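Local coordinates for DNA ligase (Alteromonas mediterranea, PDB 6GDR), which probably seals nicks in double-stranded DNA, as a compact Lig E-type ligase that binds AMP and DNA with a minimal scaffold, at residues D36-R41 / R83-V88; T45-R50 / A63-A68. All blocks are in the same frame, centred on the assembly; numbering follows the deposited sequence.

Contact 1 (D36-R41 / R83-V88); sequences DGIRAR and RTASIV. With AMP (adenosine monophosphate), chain G; nucleotides of chain B; nucleotides of chain A.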
ATOM      1  N   ASP D  36      -2.542  -5.330   1.656  1.00 42.49           N
ATOM      2  CA  ASP D  36      -3.398  -4.167   1.428  1.00 40.64           C
ATOM      3  C   ASP D  36      -4.193  -3.892   2.702  1.00 46.68           C
ATOM      4  O   ASP D  36      -5.384  -4.194   2.814  1.00 50.62           O
ATOM      5  CB  ASP D  36      -4.313  -4.407   0.233  1.00 41.96           C
ATOM      6  CG  ASP D  36      -5.033  -3.151  -0.212  1.00 39.48           C
ATOM      7  OD1 ASP D  36      -4.679  -2.054   0.267  1.00 39.28           O
ATOM      8  OD2 ASP D  36      -5.956  -3.262  -1.046  1.00 47.70           O
ATOM      9  N   GLY D  37      -3.510  -3.301   3.680  1.00 42.33           N
ATOM     10  CA  GLY D  37      -4.097  -2.981   4.961  1.00 44.11           C
ATOM     11  C   GLY D  37      -3.898  -1.517   5.308  1.00 47.26           C
ATOM     12  O   GLY D  37      -3.856  -0.643   4.437  1.00 47.67           O
ATOM     13  N   ILE D  38      -3.780  -1.260   6.608  1.00 38.13           N
ATOM     14  CA  ILE D  38      -3.533   0.075   7.141  1.00 46.02           C
ATOM     15  C   ILE D  38      -2.189   0.056   7.851  1.00 45.71           C
ATOM     16  O   ILE D  38      -1.953  -0.792   8.720  1.00 49.38           O
ATOM     17  CB  ILE D  38      -4.647   0.521   8.107  1.00 48.36           C
ATOM     18  CG1 ILE D  38      -6.009   0.544   7.401  1.00 55.28           C
ATOM     19  CG2 ILE D  38      -4.322   1.888   8.705  1.00 42.05           C
ATOM     20  CD1 ILE D  38      -6.149   1.608   6.327  1.00 49.78           C
ATOM     21  N   ARG D  39      -1.315   0.990   7.488  1.00 41.18           N
ATOM     22  CA  ARG D  39      -0.032   1.108   8.165  1.00 38.80           C
ATOM     23  C   ARG D  39      -0.236   1.643   9.575  1.00 48.71           C
ATOM     24  O   ARG D  39      -1.039   2.553   9.803  1.00 52.42           O
ATOM     25  CB  ARG D  39       0.904   2.035   7.391  1.00 53.28           C
ATOM     26  CG  ARG D  39       2.331   2.045   7.918  1.00 47.08           C
ATOM     27  CD  ARG D  39       3.156   3.154   7.286  1.00 59.80           C
ATOM     28  NE  ARG D  39       4.572   2.808   7.216  1.00 62.48           N
ATOM     29  CZ  ARG D  39       5.414   2.871   8.243  1.00 68.64           C
ATOM     30  NH1 ARG D  39       4.992   3.265   9.439  1.00 61.45           N
ATOM     31  NH2 ARG D  39       6.685   2.534   8.074  1.00 63.11           N
ATOM     32  N   ALA D  40       0.499   1.074  10.526  1.00 35.34           N
ATOM     33  CA  ALA D  40       0.380   1.479  11.918  1.00 47.83           C
ATOM     34  C   ALA D  40       1.723   1.310  12.608  1.00 39.90           C
ATOM     35  O   ALA D  40       2.408   0.301  12.414  1.00 38.90           O
ATOM     36  CB  ALA D  40      -0.692   0.665  12.650  1.00 43.03           C
ATOM     37  N   ARG D  41       2.092   2.303  13.410  1.00 33.41           N
ATOM     38  CA  ARG D  41       3.295   2.250  14.228  1.00 39.05           C
ATOM     39  C   ARG D  41       2.911   1.946  15.669  1.00 49.93           C
ATOM     40  O   ARG D  41       2.026   2.600  16.232  1.00 45.80           O
ATOM     41  CB  ARG D  41       4.068   3.567  14.151  1.00 53.25           C
ATOM     42  CG  ARG D  41       5.045   3.774  15.298  1.00 58.09           C
ATOM     43  CD  ARG D  41       6.085   4.825  14.956  1.00 50.22           C
ATOM     44  NE  ARG D  41       7.006   4.358  13.925  1.00 62.88           N
ATOM     45  CZ  ARG D  41       7.932   5.116  13.346  1.00 59.38           C
ATOM     46  NH1 ARG D  41       8.067   6.390  13.689  1.00 65.41           N
ATOM     47  NH2 ARG D  41       8.724   4.598  12.417  1.00 59.44           N
ATOM     48  N   ARG D  83     -13.115  -2.892   4.128  1.00 46.24           N
ATOM     49  CA  ARG D  83     -13.614  -3.342   5.423  1.00 55.60           C
ATOM     50  C   ARG D  83     -12.581  -3.111   6.519  1.00 58.32           C
ATOM     51  O   ARG D  83     -12.925  -2.676   7.624  1.00 63.01           O
ATOM     52  CB  ARG D  83     -14.004  -4.818   5.339  1.00 59.07           C
ATOM     53  CG  ARG D  83     -14.329  -5.464   6.672  1.00 73.05           C
ATOM     54  CD  ARG D  83     -15.160  -6.722   6.478  1.00 88.55           C
ATOM     55  NE  ARG D  83     -14.813  -7.768   7.437  1.00 82.19           N
ATOM     56  CZ  ARG D  83     -13.940  -8.749   7.213  1.00 72.47           C
ATOM     57  NH1 ARG D  83     -13.306  -8.841   6.052  1.00 74.58           N
ATOM     58  NH2 ARG D  83     -13.700  -9.646   8.161  1.00 68.13           N
ATOM     59  N   THR D  84     -11.308  -3.396   6.233  1.00 54.68           N
ATOM     60  CA  THR D  84     -10.258  -3.175   7.221  1.00 48.01           C
ATOM     61  C   THR D  84     -10.172  -1.703   7.605  1.00 57.32           C
ATOM     62  O   THR D  84     -10.079  -1.363   8.790  1.00 40.01           O
ATOM     63  CB  THR D  84      -8.913  -3.665   6.678  1.00 53.38           C
ATOM     64  OG1 THR D  84      -8.987  -5.068   6.395  1.00 52.87           O
ATOM     65  CG2 THR D  84      -7.795  -3.417   7.692  1.00 51.85           C
ATOM     66  N   ALA D  85     -10.193  -0.813   6.612  1.00 47.07           N
ATOM     67  CA  ALA D  85     -10.147   0.614   6.900  1.00 52.17           C
ATOM     68  C   ALA D  85     -11.366   1.075   7.687  1.00 62.83           C
ATOM     69  O   ALA D  85     -11.292   2.093   8.385  1.00 50.73           O
ATOM     70  CB  ALA D  85     -10.027   1.406   5.598  1.00 48.08           C
ATOM     71  N   SER D  86     -12.481   0.348   7.596  1.00 44.83           N
ATOM     72  CA  SER D  86     -13.665   0.720   8.365  1.00 48.02           C
ATOM     73  C   SER D  86     -13.478   0.411   9.844  1.00 49.79           C
ATOM     74  O   SER D  86     -13.940   1.173  10.704  1.00 54.76           O
ATOM     75  CB  SER D  86     -14.895  -0.002   7.812  1.00 62.10           C
ATOM     76  OG  SER D  86     -16.045   0.283   8.590  1.00 71.33           O
ATOM     77  N   ILE D  87     -12.795  -0.688  10.163  1.00 48.86           N
ATOM     78  CA  ILE D  87     -12.601  -1.066  11.559  1.00 53.02           C
ATOM     79  C   ILE D  87     -11.541  -0.182  12.210  1.00 57.29           C
ATOM     80  O   ILE D  87     -11.725   0.313  13.328  1.00 62.77           O
ATOM     81  CB  ILE D  87     -12.225  -2.557  11.663  1.00 54.75           C
ATOM     82  CG1 ILE D  87     -13.314  -3.438  11.028  1.00 51.70           C
ATOM     83  CG2 ILE D  87     -11.988  -2.939  13.123  1.00 61.13           C
ATOM     84  CD1 ILE D  87     -12.996  -4.926  11.046  1.00 58.73           C
ATOM     85  N   VAL D  88     -10.417   0.027  11.522  1.00 52.53           N
ATOM     86  CA  VAL D  88      -9.250   0.631  12.160  1.00 58.29           C
ATOM     87  C   VAL D  88      -9.469   2.116  12.423  1.00 65.26           C
ATOM     88  O   VAL D  88      -9.111   2.628  13.490  1.00 70.04           O
ATOM     89  CB  VAL D  88      -7.999   0.387  11.297  1.00 70.90           C
ATOM     90  CG1 VAL D  88      -6.811   1.182  11.825  1.00 70.89           C
ATOM     91  CG2 VAL D  88      -7.664  -1.105  11.260  1.00 63.48           C
TER
HETATM   92  P   AMP G 300       2.509   2.677  -0.747  1.00127.79           P
HETATM   93  O1P AMP G 300       1.633   1.463  -0.541  1.00157.78           O
HETATM   94  O2P AMP G 300       2.892   3.069  -2.155  1.00105.70           O
HETATM   95  O5' AMP G 300       3.859   2.462   0.102  1.00112.56           O
HETATM   96  C5' AMP G 300       4.127   1.185   0.675  1.00 91.44           C
HETATM   97  C4' AMP G 300       3.271   0.982   1.923  1.00107.46           C
HETATM   98  O4' AMP G 300       2.792  -0.366   1.970  1.00100.79           O
HETATM   99  C3' AMP G 300       3.995   1.250   3.231  1.00 80.32           C
HETATM  100  O3' AMP G 300       3.466   2.430   3.845  1.00 93.16           O
HETATM  101  C2' AMP G 300       3.754   0.026   4.092  1.00 82.98           C
HETATM  102  O2' AMP G 300       3.209   0.381   5.364  1.00 86.99           O
HETATM  103  C1' AMP G 300       2.756  -0.832   3.322  1.00 86.77           C
HETATM  104  N9  AMP G 300       2.999  -2.301   3.337  1.00 81.28           N
HETATM  105  C8  AMP G 300       1.998  -3.199   3.249  1.00 80.34           C
HETATM  106  N7  AMP G 300       2.474  -4.468   3.282  1.00 57.43           N
HETATM  107  C5  AMP G 300       3.809  -4.395   3.396  1.00 71.27           C
HETATM  108  C6  AMP G 300       4.917  -5.371   3.484  1.00 62.45           C
HETATM  109  N6  AMP G 300       4.666  -6.697   3.453  1.00 61.51           N
HETATM  110  N1  AMP G 300       6.175  -4.896   3.592  1.00 62.83           N
HETATM  111  C2  AMP G 300       6.432  -3.574   3.621  1.00 66.49           C
HETATM  112  N3  AMP G 300       5.468  -2.636   3.544  1.00 57.58           N
HETATM  113  C4  AMP G 300       4.159  -2.968   3.436  1.00 75.53           C
ATOM    114  P    DC B  10      -2.362   4.018   4.851  1.00 45.64           P
ATOM    115  OP1  DC B  10      -1.671   2.889   5.511  1.00 47.18           O
ATOM    116  OP2  DC B  10      -1.724   5.353   4.823  1.00 41.88           O
ATOM    117  O5'  DC B  10      -2.720   3.591   3.351  1.00 44.59           O
ATOM    118  C5'  DC B  10      -3.403   2.370   3.124  1.00 37.05           C
ATOM    119  C4'  DC B  10      -4.019   2.325   1.738  1.00 40.00           C
ATOM    120  O4'  DC B  10      -4.977   3.400   1.584  1.00 42.94           O
ATOM    121  C3'  DC B  10      -3.050   2.522   0.590  1.00 29.32           C
ATOM    122  O3'  DC B  10      -2.359   1.315   0.286  1.00 47.59           O
ATOM    123  C2'  DC B  10      -3.985   2.961  -0.532  1.00 44.68           C
ATOM    124  C1'  DC B  10      -5.072   3.750   0.208  1.00 39.22           C
ATOM    125  N1   DC B  10      -4.925   5.227   0.073  1.00 40.07           N
ATOM    126  C2   DC B  10      -5.569   5.894  -0.975  1.00 42.91           C
ATOM    127  O2   DC B  10      -6.264   5.246  -1.767  1.00 45.81           O
ATOM    128  N3   DC B  10      -5.417   7.235  -1.090  1.00 40.14           N
ATOM    129  C4   DC B  10      -4.659   7.898  -0.217  1.00 42.46           C
ATOM    130  N4   DC B  10      -4.539   9.220  -0.373  1.00 33.41           N
ATOM    131  C5   DC B  10      -3.991   7.236   0.854  1.00 38.94           C
ATOM    132  C6   DC B  10      -4.149   5.913   0.958  1.00 49.95           C
TER
ATOM    133  P    DC A  16     -17.207   3.623   7.903  1.00 64.93           P
ATOM    134  OP1  DC A  16     -17.189   2.526   8.896  1.00 61.83           O
ATOM    135  OP2  DC A  16     -18.463   3.952   7.195  1.00 60.78           O
ATOM    136  O5'  DC A  16     -16.665   4.948   8.609  1.00 46.43           O
ATOM    137  C5'  DC A  16     -15.287   5.051   8.942  1.00 51.13           C
ATOM    138  C4'  DC A  16     -15.024   6.270   9.804  1.00 61.50           C
ATOM    139  O4'  DC A  16     -14.852   7.438   8.952  1.00 61.21           O
ATOM    140  C3'  DC A  16     -16.150   6.623  10.768  1.00 67.12           C
ATOM    141  O3'  DC A  16     -15.617   7.171  11.973  1.00 68.35           O
ATOM    142  C2'  DC A  16     -16.965   7.628   9.964  1.00 54.36           C
ATOM    143  C1'  DC A  16     -15.876   8.384   9.209  1.00 54.31           C
ATOM    144  N1   DC A  16     -16.309   8.981   7.898  1.00 51.24           N
ATOM    145  C2   DC A  16     -15.894  10.274   7.554  1.00 60.95           C
ATOM    146  O2   DC A  16     -15.188  10.915   8.343  1.00 51.00           O
ATOM    147  N3   DC A  16     -16.284  10.794   6.362  1.00 49.16           N
ATOM    148  C4   DC A  16     -17.045  10.075   5.536  1.00 46.66           C
ATOM    149  N4   DC A  16     -17.402  10.631   4.374  1.00 50.61           N
ATOM    150  C5   DC A  16     -17.473   8.755   5.864  1.00 51.70           C
ATOM    151  C6   DC A  16     -17.083   8.251   7.040  1.00 54.07           C
TER
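Ile38 inserts its branched side chain against Thr84, Ala85 and Val88, packing helix 81-89 onto strand 38-42 in the ATP-dependent ligase (nucleotidyltransferase) domain. The strand directly follows Lys34-Leu35-Asp36-Gly37, which matches the KxDG signature of covalent nucleotidyltransferases. The axes of strand 38-41 and helix 83-88 come within 10.0 Å, their N-to-C directions 36° apart. The tight side is wholly apolar, with no hydrogen bond across it. Ile38 CG1 stands beside the backbone N, and the turn at chi2 (-68°) brings CD1 to 4.0 Å from Ala85 CB; the other branch, CG2, comes within 4.1 Å of Val88 CG1, and the Ile38 and Val88 side chains slide past each other in opposite directions. Thr84 contributes its methyl, CG2, at a looser 4.4 Å from Ile38 CG1, while its hydroxyl, OG1, is hydrogen-bonded to Gln80 O. Phe81 also touches Ile38, and Leu74 of the neighbouring strand touches Val88, extending the buried layer.

The outward side of the helix is looser: Ser86, partly exposed, offers OG to OP1 of DC16 of chain A, a contact whose modelled length is rather short for a hydrogen bond. Arg39, itself buried, marks the side of the strand that faces nucleotide and DNA. Its extended chain runs beside the AMP ribose, CG 3.2 Å from AMP O2', and AMP O3' is a near neighbour in plane at the guanidinium edge, without an assigned hydrogen bond; NH2 makes a long, weak ion pair with Asp71. Arg39 N donates a nearly straight bond, 2.8 Å and 169°, to OP1 of DC10 of chain B.

Contact 2 (T45-R50 / A63-A68); sequences TELRTR and ANWPKA. With AMP (adenosine monophosphate), chain G; nucleotides of chain B.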
ATOM      1  N   THR D  45       3.036   1.682  23.729  1.00 65.96           N
ATOM      2  CA  THR D  45       1.818   1.980  24.466  1.00 62.40           C
ATOM      3  C   THR D  45       0.617   2.234  23.571  1.00 68.26           C
ATOM      4  O   THR D  45      -0.515   2.113  24.047  1.00 61.02           O
ATOM      5  CB  THR D  45       2.017   3.216  25.361  1.00 59.07           C
ATOM      6  OG1 THR D  45       3.194   3.056  26.161  1.00 88.88           O
ATOM      7  CG2 THR D  45       0.814   3.431  26.276  1.00 61.81           C
ATOM      8  N   GLU D  46       0.824   2.567  22.299  1.00 69.09           N
ATOM      9  CA  GLU D  46      -0.244   3.134  21.490  1.00 57.62           C
ATOM     10  C   GLU D  46       0.041   2.876  20.017  1.00 65.99           C
ATOM     11  O   GLU D  46       1.198   2.859  19.589  1.00 62.26           O
ATOM     12  CB  GLU D  46      -0.365   4.637  21.763  1.00 60.94           C
ATOM     13  CG  GLU D  46      -1.566   5.315  21.144  1.00 75.90           C
ATOM     14  CD  GLU D  46      -1.604   6.796  21.467  1.00 78.77           C
ATOM     15  OE1 GLU D  46      -0.519   7.403  21.599  1.00 63.72           O
ATOM     16  OE2 GLU D  46      -2.713   7.352  21.602  1.00 86.80           O
ATOM     17  N   LEU D  47      -1.028   2.676  19.251  1.00 63.03           N
ATOM     18  CA  LEU D  47      -0.950   2.541  17.804  1.00 48.22           C
ATOM     19  C   LEU D  47      -1.275   3.874  17.140  1.00 47.54           C
ATOM     20  O   LEU D  47      -2.113   4.639  17.625  1.00 50.61           O
ATOM     21  CB  LEU D  47      -1.918   1.471  17.297  1.00 50.48           C
ATOM     22  CG  LEU D  47      -1.560   0.013  17.573  1.00 55.39           C
ATOM     23  CD1 LEU D  47      -2.766  -0.875  17.313  1.00 48.24           C
ATOM     24  CD2 LEU D  47      -0.381  -0.422  16.716  1.00 61.52           C
ATOM     25  N   ARG D  48      -0.613   4.141  16.016  1.00 53.75           N
ATOM     26  CA  ARG D  48      -0.830   5.387  15.296  1.00 44.64           C
ATOM     27  C   ARG D  48      -0.602   5.165  13.808  1.00 56.30           C
ATOM     28  O   ARG D  48       0.207   4.324  13.407  1.00 45.87           O
ATOM     29  CB  ARG D  48       0.083   6.502  15.816  1.00 50.84           C
ATOM     30  CG  ARG D  48      -0.217   6.909  17.247  1.00 66.01           C
ATOM     31  CD  ARG D  48       0.462   8.213  17.613  1.00 70.92           C
ATOM     32  NE  ARG D  48       0.009   8.714  18.910  1.00 87.98           N
ATOM     33  CZ  ARG D  48      -1.049   9.501  19.093  1.00 75.11           C
ATOM     34  NH1 ARG D  48      -1.787   9.896  18.063  1.00 66.67           N
ATOM     35  NH2 ARG D  48      -1.372   9.896  20.316  1.00 86.11           N
ATOM     36  N   THR D  49      -1.317   5.940  12.998  1.00 50.71           N
ATOM     37  CA  THR D  49      -1.289   5.791  11.552  1.00 49.64           C
ATOM     38  C   THR D  49      -0.015   6.404  10.970  1.00 37.18           C
ATOM     39  O   THR D  49       0.872   6.874  11.689  1.00 42.32           O
ATOM     40  CB  THR D  49      -2.522   6.441  10.928  1.00 57.09           C
ATOM     41  OG1 THR D  49      -2.478   7.857  11.143  1.00 43.74           O
ATOM     42  CG2 THR D  49      -3.797   5.883  11.541  1.00 42.55           C
ATOM     43  N   ARG D  50       0.071   6.400   9.638  1.00 53.14           N
ATOM     44  CA  ARG D  50       1.236   6.957   8.959  1.00 47.18           C
ATOM     45  C   ARG D  50       1.509   8.385   9.408  1.00 47.07           C
ATOM     46  O   ARG D  50       2.666   8.778   9.597  1.00 52.43           O
ATOM     47  CB  ARG D  50       1.027   6.913   7.443  1.00 57.87           C
ATOM     48  CG  ARG D  50       2.223   7.400   6.630  1.00 60.99           C
ATOM     49  CD  ARG D  50       1.847   7.624   5.175  1.00 52.39           C
ATOM     50  NE  ARG D  50       1.164   6.469   4.599  1.00 73.84           N
ATOM     51  CZ  ARG D  50       1.775   5.394   4.111  1.00 64.02           C
ATOM     52  NH1 ARG D  50       3.099   5.308   4.125  1.00 80.06           N
ATOM     53  NH2 ARG D  50       1.059   4.398   3.611  1.00 73.58           N
ATOM     54  N   ALA D  63      -2.782  -6.236  24.277  1.00 77.27           N
ATOM     55  CA  ALA D  63      -2.358  -6.786  25.556  1.00 71.46           C
ATOM     56  C   ALA D  63      -1.104  -7.634  25.387  1.00 65.05           C
ATOM     57  O   ALA D  63      -1.041  -8.506  24.517  1.00 70.94           O
ATOM     58  CB  ALA D  63      -3.482  -7.621  26.168  1.00 65.06           C
ATOM     59  N   ASN D  64      -0.102  -7.365  26.223  1.00 69.38           N
ATOM     60  CA  ASN D  64       1.148  -8.117  26.290  1.00 70.57           C
ATOM     61  C   ASN D  64       2.040  -7.902  25.075  1.00 77.31           C
ATOM     62  O   ASN D  64       3.009  -8.651  24.890  1.00 65.45           O
ATOM     63  CB  ASN D  64       0.894  -9.619  26.470  1.00 69.44           C
ATOM     64  CG  ASN D  64       0.123  -9.931  27.738  1.00 63.56           C
ATOM     65  OD1 ASN D  64      -0.960 -10.511  27.695  1.00 65.51           O
ATOM     66  ND2 ASN D  64       0.684  -9.542  28.878  1.00 70.95           N
ATOM     67  N   TRP D  65       1.756  -6.900  24.241  1.00 74.80           N
ATOM     68  CA  TRP D  65       2.644  -6.598  23.132  1.00 65.13           C
ATOM     69  C   TRP D  65       3.997  -6.127  23.663  1.00 56.14           C
ATOM     70  O   TRP D  65       4.103  -5.671  24.804  1.00 72.91           O
ATOM     71  CB  TRP D  65       2.035  -5.525  22.229  1.00 70.52           C
ATOM     72  CG  TRP D  65       0.999  -6.039  21.274  1.00 69.74           C
ATOM     73  CD1 TRP D  65       0.288  -7.199  21.378  1.00 65.80           C
ATOM     74  CD2 TRP D  65       0.564  -5.409  20.063  1.00 66.08           C
ATOM     75  NE1 TRP D  65      -0.566  -7.327  20.308  1.00 66.57           N
ATOM     76  CE2 TRP D  65      -0.414  -6.241  19.487  1.00 61.94           C
ATOM     77  CE3 TRP D  65       0.908  -4.220  19.412  1.00 63.95           C
ATOM     78  CZ2 TRP D  65      -1.054  -5.923  18.290  1.00 64.86           C
ATOM     79  CZ3 TRP D  65       0.273  -3.907  18.225  1.00 61.89           C
ATOM     80  CH2 TRP D  65      -0.696  -4.754  17.676  1.00 62.84           C
ATOM     81  N   PRO D  66       5.051  -6.230  22.852  1.00 58.04           N
ATOM     82  CA  PRO D  66       6.369  -5.766  23.303  1.00 62.27           C
ATOM     83  C   PRO D  66       6.357  -4.284  23.650  1.00 69.25           C
ATOM     84  O   PRO D  66       5.443  -3.536  23.294  1.00 70.64           O
ATOM     85  CB  PRO D  66       7.279  -6.049  22.100  1.00 65.65           C
ATOM     86  CG  PRO D  66       6.572  -7.102  21.323  1.00 55.76           C
ATOM     87  CD  PRO D  66       5.111  -6.842  21.513  1.00 60.58           C
ATOM     88  N   LYS D  67       7.401  -3.864  24.360  1.00 64.63           N
ATOM     89  CA  LYS D  67       7.574  -2.466  24.752  1.00 65.30           C
ATOM     90  C   LYS D  67       8.652  -1.803  23.895  1.00 65.47           C
ATOM     91  O   LYS D  67       9.645  -1.265  24.386  1.00 81.01           O
ATOM     92  CB  LYS D  67       7.915  -2.376  26.238  1.00 66.68           C
ATOM     93  CG  LYS D  67       6.823  -2.893  27.170  1.00 77.90           C
ATOM     94  CD  LYS D  67       5.543  -2.064  27.099  1.00 71.82           C
ATOM     95  CE  LYS D  67       5.771  -0.626  27.545  1.00 84.55           C
ATOM     96  NZ  LYS D  67       4.496   0.135  27.666  1.00 76.83           N
ATOM     97  N   ALA D  68       8.435  -1.851  22.583  1.00 71.70           N
ATOM     98  CA  ALA D  68       9.361  -1.278  21.619  1.00 63.44           C
ATOM     99  C   ALA D  68       8.567  -0.620  20.500  1.00 65.87           C
ATOM    100  O   ALA D  68       7.339  -0.722  20.435  1.00 56.59           O
ATOM    101  CB  ALA D  68      10.309  -2.344  21.052  1.00 65.09           C
TER
HETATM  102  P   AMP G 300       2.509   2.677  -0.747  1.00127.79           P
HETATM  103  O1P AMP G 300       1.633   1.463  -0.541  1.00157.78           O
HETATM  104  O2P AMP G 300       2.892   3.069  -2.155  1.00105.70           O
HETATM  105  O5' AMP G 300       3.859   2.462   0.102  1.00112.56           O
HETATM  106  C5' AMP G 300       4.127   1.185   0.675  1.00 91.44           C
HETATM  107  C4' AMP G 300       3.271   0.982   1.923  1.00107.46           C
HETATM  108  O4' AMP G 300       2.792  -0.366   1.970  1.00100.79           O
HETATM  109  C3' AMP G 300       3.995   1.250   3.231  1.00 80.32           C
HETATM  110  O3' AMP G 300       3.466   2.430   3.845  1.00 93.16           O
HETATM  111  C2' AMP G 300       3.754   0.026   4.092  1.00 82.98           C
HETATM  112  O2' AMP G 300       3.209   0.381   5.364  1.00 86.99           O
HETATM  113  C1' AMP G 300       2.756  -0.832   3.322  1.00 86.77           C
HETATM  114  N9  AMP G 300       2.999  -2.301   3.337  1.00 81.28           N
HETATM  115  C8  AMP G 300       1.998  -3.199   3.249  1.00 80.34           C
HETATM  116  N7  AMP G 300       2.474  -4.468   3.282  1.00 57.43           N
HETATM  117  C5  AMP G 300       3.809  -4.395   3.396  1.00 71.27           C
HETATM  118  C6  AMP G 300       4.917  -5.371   3.484  1.00 62.45           C
HETATM  119  N6  AMP G 300       4.666  -6.697   3.453  1.00 61.51           N
HETATM  120  N1  AMP G 300       6.175  -4.896   3.592  1.00 62.83           N
HETATM  121  C2  AMP G 300       6.432  -3.574   3.621  1.00 66.49           C
HETATM  122  N3  AMP G 300       5.468  -2.636   3.544  1.00 57.58           N
HETATM  123  C4  AMP G 300       4.159  -2.968   3.436  1.00 75.53           C
ATOM    124  P    DC B  10      -2.362   4.018   4.851  1.00 45.64           P
ATOM    125  OP1  DC B  10      -1.671   2.889   5.511  1.00 47.18           O
ATOM    126  OP2  DC B  10      -1.724   5.353   4.823  1.00 41.88           O
ATOM    127  O5'  DC B  10      -2.720   3.591   3.351  1.00 44.59           O
ATOM    128  C5'  DC B  10      -3.403   2.370   3.124  1.00 37.05           C
ATOM    129  C4'  DC B  10      -4.019   2.325   1.738  1.00 40.00           C
ATOM    130  O4'  DC B  10      -4.977   3.400   1.584  1.00 42.94           O
ATOM    131  C3'  DC B  10      -3.050   2.522   0.590  1.00 29.32           C
ATOM    132  O3'  DC B  10      -2.359   1.315   0.286  1.00 47.59           O
ATOM    133  C2'  DC B  10      -3.985   2.961  -0.532  1.00 44.68           C
ATOM    134  C1'  DC B  10      -5.072   3.750   0.208  1.00 39.22           C
ATOM    135  N1   DC B  10      -4.925   5.227   0.073  1.00 40.07           N
ATOM    136  C2   DC B  10      -5.569   5.894  -0.975  1.00 42.91           C
ATOM    137  O2   DC B  10      -6.264   5.246  -1.767  1.00 45.81           O
ATOM    138  N3   DC B  10      -5.417   7.235  -1.090  1.00 40.14           N
ATOM    139  C4   DC B  10      -4.659   7.898  -0.217  1.00 42.46           C
ATOM    140  N4   DC B  10      -4.539   9.220  -0.373  1.00 33.41           N
ATOM    141  C5   DC B  10      -3.991   7.236   0.854  1.00 38.94           C
ATOM    142  C6   DC B  10      -4.149   5.913   0.958  1.00 49.95           C
ATOM    143  P    DC B   9      -3.599   9.279   7.472  1.00 41.48           P
ATOM    144  OP1  DC B   9      -2.570   8.845   8.482  1.00 41.24           O
ATOM    145  OP2  DC B   9      -2.956   9.924   6.275  1.00 46.20           O
ATOM    146  O5'  DC B   9      -4.516   8.079   7.038  1.00 47.05           O
ATOM    147  C5'  DC B   9      -4.069   6.765   7.281  1.00 51.69           C
ATOM    148  C4'  DC B   9      -5.087   5.784   6.695  1.00 55.26           C
ATOM    149  O4'  DC B   9      -6.192   6.377   6.398  1.00 37.81           O
ATOM    150  C3'  DC B   9      -4.548   5.238   5.328  1.00 47.63           C
ATOM    151  O3'  DC B   9      -3.801   4.163   5.550  1.00 45.38           O
ATOM    152  C2'  DC B   9      -5.831   4.902   4.547  1.00 46.20           C
ATOM    153  C1'  DC B   9      -6.689   5.820   4.940  1.00 56.20           C
ATOM    154  N1   DC B   9      -6.728   6.872   4.024  1.00 37.61           N
ATOM    155  C2   DC B   9      -7.609   6.797   2.872  1.00 45.32           C
ATOM    156  O2   DC B   9      -8.312   5.817   2.704  1.00 46.03           O
ATOM    157  N3   DC B   9      -7.651   7.902   1.911  1.00 37.59           N
ATOM    158  C4   DC B   9      -6.842   9.046   2.088  1.00 47.55           C
ATOM    159  N4   DC B   9      -6.901  10.099   1.148  1.00 41.68           N
ATOM    160  C5   DC B   9      -5.944   9.130   3.255  1.00 53.77           C
ATOM    161  C6   DC B   9      -5.901   8.030   4.212  1.00 50.30           C
TER
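The Trp65 indole meets Leu47 at its edge: CD2 of the leucine lies near the ring plane, 3.9 Å from CZ3, and the two side chains cross at about a right angle. This joins the outermost strand 47-48 of the mixed sheet in the ligase nucleotidyltransferase domain to the loop before strand 70-75. Around the indole, Trp42 and Phe161 make edge-to-face ring contacts, Phe130 meets it with planes at about 40°, and NE1 is hydrogen-bonded to Thr160, so the buried polar atom has a partner.

Farther out, Thr45 and Lys67 are exposed. Thr45 OG1 approaches Lys67 NZ to 3.5 Å with no hydrogen bond assigned; the ammonium group is bonded instead to Gly44 O, which the lysine reaches through bends at chi2 and chi3.

At the other end of 45-50, a second flat group, the Arg50 guanidinium, works through its edge and bridges DNA and nucleotide. Thr49 OG1 donates to OP1 of DC9 of chain B and is also hydrogen-bonded with Asn53 N. With the Arg50 chain bent at chi3 (-51°), NE and NH2 both donate hydrogen bonds to OP2 of DC10 of chain B, at 3.1 and 3.2 Å, and NH1 donates to AMP O3' at 2.9 Å.

In the fold
Both contacts hang on one mixed sheet, on its neighbouring strands 38-42 and 47-48, joined where Arg41 N lies 2.8 Å from Arg48 O, a probable hydrogen bond. Their centres are 15 Å apart. Contact 1 is core: all four touching residues are buried and aliphatic groups dominate, with a helix as the partner. Contact 2 lies farther from the chain centre, about 20 Å against 10 Å between centres, and pairs one buried aromatic touch with an exposed polar approach to an irregular loop. Only the first segment of each contact reaches AMP: 36-41 and 45-50 each supply one of two pocket arginines, Arg39 CD packing 3.8 Å from Arg50 NH1.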